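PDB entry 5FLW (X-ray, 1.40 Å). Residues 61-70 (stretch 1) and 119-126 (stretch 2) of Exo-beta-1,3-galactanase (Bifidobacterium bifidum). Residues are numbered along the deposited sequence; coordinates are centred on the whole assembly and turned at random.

Stretch 1, residues 61-70: SHGIVLDVQE
Stretch 2 (119-126) PTGPFAFQ

The apolar centre lies where Val65, Leu66 and Phe123 meet, all three buried. Val65 points its CA-CB bond toward stretch 2; with chi1 m (-58°), CG2 lies 3.9 Å from CD1 of Phe123, while CG1 comes within 3.2 Å of Thr120 O, so branching at CB lets the two methyls reach different neighbours. Phe123 (chi1 -71°, chi2 79°) also points toward its partner. Leu66 starts sideways, but its t,p rotamer brings CD1 to 4.3 Å from Phe123 CB and 4.4 Å from Phe125 CB, its length serving two phenylalanines.

One direct hydrogen bond fixes the register: Phe123 N donates to Val65 O at 2.9 Å and a nearly linear 175°. The two stretches run in the same direction, 8° apart end to end; CA atoms are 5.0 Å apart for Val65 and Pro122, 5.3 Å for Leu66 and Phe123. The first strand begins before Ser61, and the chain turns a corner at Val65 (phi/psi -101/-17); Leu66 is extended again (-130/112). Beside Val65, Gly121 adopts 72/-157, a positive phi that favours glycine; an ideal CB would sit a tight 3.1 Å from Val65 O. A cis peptide precedes Pro122 (-64/141), and Phe123 (-87/135) leads into extended chain from Ala124 to Gln126, a strand that continues later in the chain.

Toward one end, His62 (chi1 -64°, chi2 -86°) offers a ring face to Thr120, whose CG2 (chi1 55°) stands 4.0 Å from the ring centroid, 26° off the normal. Toward the other, Gln69 (m,m, chi3 -46°) suits a boundary: its apolar CG lies 3.9 Å from CD2 of Phe125 (chi1 t, chi2 38°), and its NE2 donates to Asp67 O at 2.9 Å.

Water completes the polar edge. One accepts from Asp67 N (3.0 Å) and donates to Phe123 O (2.7 Å); another accepts from Phe125 N (2.8 Å) and donates to Gln69 OE1 (3.1 Å). Between the stretches, 396 Å² is buried, both sides summed.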

# COMPACT_ATOMS: atom_id res chain seq x y z
N SER A 61 -5.25 11.53 14.52
CA SER A 61 -3.84 11.21 14.55
C SER A 61 -3.48 10.42 15.81
O SER A 61 -3.93 10.73 16.92
CB SER A 61 -3.03 12.50 14.56
OG SER A 61 -1.62 12.21 14.65
N HIS A 62 -2.64 9.39 15.64
CA HIS A 62 -1.99 8.69 16.74
C HIS A 62 -0.47 8.94 16.76
O HIS A 62 0.27 8.18 17.40
CB HIS A 62 -2.35 7.21 16.73
CG HIS A 62 -3.80 6.97 16.97
ND1 HIS A 62 -4.33 6.86 18.24
CD2 HIS A 62 -4.85 6.97 16.11
CE1 HIS A 62 -5.64 6.72 18.15
NE2 HIS A 62 -5.98 6.79 16.87
N GLY A 63 -0.01 9.97 16.04
CA GLY A 63 1.38 10.36 16.07
C GLY A 63 2.27 9.44 15.26
O GLY A 63 1.83 8.60 14.48
N ILE A 64 3.57 9.63 15.45
CA ILE A 64 4.59 8.81 14.80
C ILE A 64 4.72 7.51 15.58
O ILE A 64 5.09 7.52 16.76
CB ILE A 64 5.94 9.56 14.71
CG1 ILE A 64 5.80 10.80 13.78
CG2 ILE A 64 7.05 8.65 14.21
CD1 ILE A 64 6.97 11.73 13.75
N VAL A 65 4.41 6.38 14.92
CA VAL A 65 4.41 5.06 15.55
C VAL A 65 5.67 4.24 15.23
O VAL A 65 5.94 3.26 15.93
CB VAL A 65 3.10 4.27 15.27
CG1 VAL A 65 1.89 5.07 15.76
CG2 VAL A 65 2.93 3.93 13.79
N LEU A 66 6.43 4.62 14.20
CA LEU A 66 7.77 4.08 13.95
C LEU A 66 8.68 5.29 13.75
O LEU A 66 8.52 6.04 12.78
CB LEU A 66 7.81 3.13 12.74
CG LEU A 66 9.21 2.61 12.37
CD1 LEU A 66 9.83 1.84 13.51
CD2 LEU A 66 9.20 1.78 11.07
N ASP A 67 9.58 5.52 14.69
CA ASP A 67 10.40 6.71 14.68
C ASP A 67 11.55 6.57 13.69
O ASP A 67 11.95 5.47 13.30
CB ASP A 67 11.03 6.93 16.05
CG ASP A 67 10.05 7.44 17.08
OD1 ASP A 67 9.22 8.30 16.72
OD2 ASP A 67 10.11 6.99 18.25
N VAL A 68 12.09 7.73 13.30
CA VAL A 68 13.44 7.77 12.76
C VAL A 68 14.38 7.09 13.77
O VAL A 68 14.27 7.32 14.98
CB VAL A 68 13.87 9.22 12.52
CG1 VAL A 68 15.27 9.27 11.94
CG2 VAL A 68 12.88 9.93 11.62
N GLN A 69 15.28 6.25 13.27
CA GLN A 69 16.20 5.48 14.11
C GLN A 69 17.58 6.16 14.15
O GLN A 69 17.81 7.19 13.51
CB GLN A 69 16.22 4.02 13.63
CG GLN A 69 14.81 3.34 13.63
CD GLN A 69 14.22 3.18 15.04
OE1 GLN A 69 14.92 2.74 15.97
NE2 GLN A 69 12.95 3.55 15.23
N GLU A 70 18.52 5.56 14.88
CA GLU A 70 19.80 6.23 15.09
C GLU A 70 20.68 6.11 13.85
O GLU A 70 20.52 5.21 13.01
CB GLU A 70 20.50 5.69 16.33
CG GLU A 70 21.45 4.52 16.10
CD GLU A 70 20.75 3.18 15.80
OE1 GLU A 70 19.51 3.07 15.95
OE2 GLU A 70 21.47 2.21 15.43
N PRO A 119 -1.82 -1.77 17.81
CA PRO A 119 -1.75 -1.19 16.45
C PRO A 119 -1.27 0.25 16.40
O PRO A 119 -0.86 0.72 15.32
CB PRO A 119 -3.20 -1.33 15.93
CG PRO A 119 -4.04 -1.32 17.16
CD PRO A 119 -3.21 -2.08 18.20
N THR A 120 -1.25 0.96 17.53
CA THR A 120 -0.72 2.31 17.58
C THR A 120 0.72 2.36 18.07
O THR A 120 1.20 3.44 18.42
CB THR A 120 -1.61 3.21 18.44
OG1 THR A 120 -1.76 2.62 19.74
CG2 THR A 120 -3.00 3.37 17.77
N GLY A 121 1.41 1.22 18.10
CA GLY A 121 2.80 1.19 18.47
C GLY A 121 3.06 1.42 19.95
O GLY A 121 2.18 1.18 20.78
N PRO A 122 4.27 1.87 20.31
CA PRO A 122 5.42 2.10 19.40
C PRO A 122 5.92 0.81 18.75
O PRO A 122 5.91 -0.24 19.39
CB PRO A 122 6.49 2.68 20.33
CG PRO A 122 6.13 2.17 21.69
CD PRO A 122 4.61 2.14 21.72
N PHE A 123 6.30 0.88 17.48
CA PHE A 123 6.90 -0.25 16.79
C PHE A 123 8.41 -0.25 17.03
O PHE A 123 9.06 0.81 16.99
CB PHE A 123 6.55 -0.22 15.27
CG PHE A 123 5.09 -0.55 14.96
CD1 PHE A 123 4.09 0.40 15.12
CD2 PHE A 123 4.72 -1.83 14.55
CE1 PHE A 123 2.75 0.08 14.87
CE2 PHE A 123 3.38 -2.14 14.28
CZ PHE A 123 2.40 -1.19 14.45
N ALA A 124 8.95 -1.42 17.33
CA ALA A 124 10.39 -1.60 17.55
C ALA A 124 11.01 -2.18 16.28
O ALA A 124 10.62 -3.27 15.83
CB ALA A 124 10.63 -2.52 18.73
N PHE A 125 11.95 -1.44 15.70
CA PHE A 125 12.62 -1.86 14.47
C PHE A 125 13.56 -3.04 14.74
O PHE A 125 14.47 -2.94 15.58
CB PHE A 125 13.41 -0.67 13.94
CG PHE A 125 14.15 -0.93 12.66
CD1 PHE A 125 13.60 -1.72 11.65
CD2 PHE A 125 15.40 -0.34 12.44
CE1 PHE A 125 14.30 -1.93 10.44
CE2 PHE A 125 16.09 -0.54 11.23
CZ PHE A 125 15.54 -1.33 10.24
N GLN A 126 13.38 -4.12 13.97
CA GLN A 126 14.15 -5.36 14.16
C GLN A 126 15.13 -5.66 13.03
O GLN A 126 16.34 -5.51 13.21
CB GLN A 126 13.24 -6.55 14.48
CG GLN A 126 12.48 -6.30 15.78
CD GLN A 126 11.83 -7.53 16.37
OE1 GLN A 126 11.48 -8.47 15.67
NE2 GLN A 126 11.63 -7.50 17.68
O HOH W 1 0.19 6.45 19.55
O HOH W 2 9.43 3.52 16.94
O HOH W 3 13.25 0.53 17.26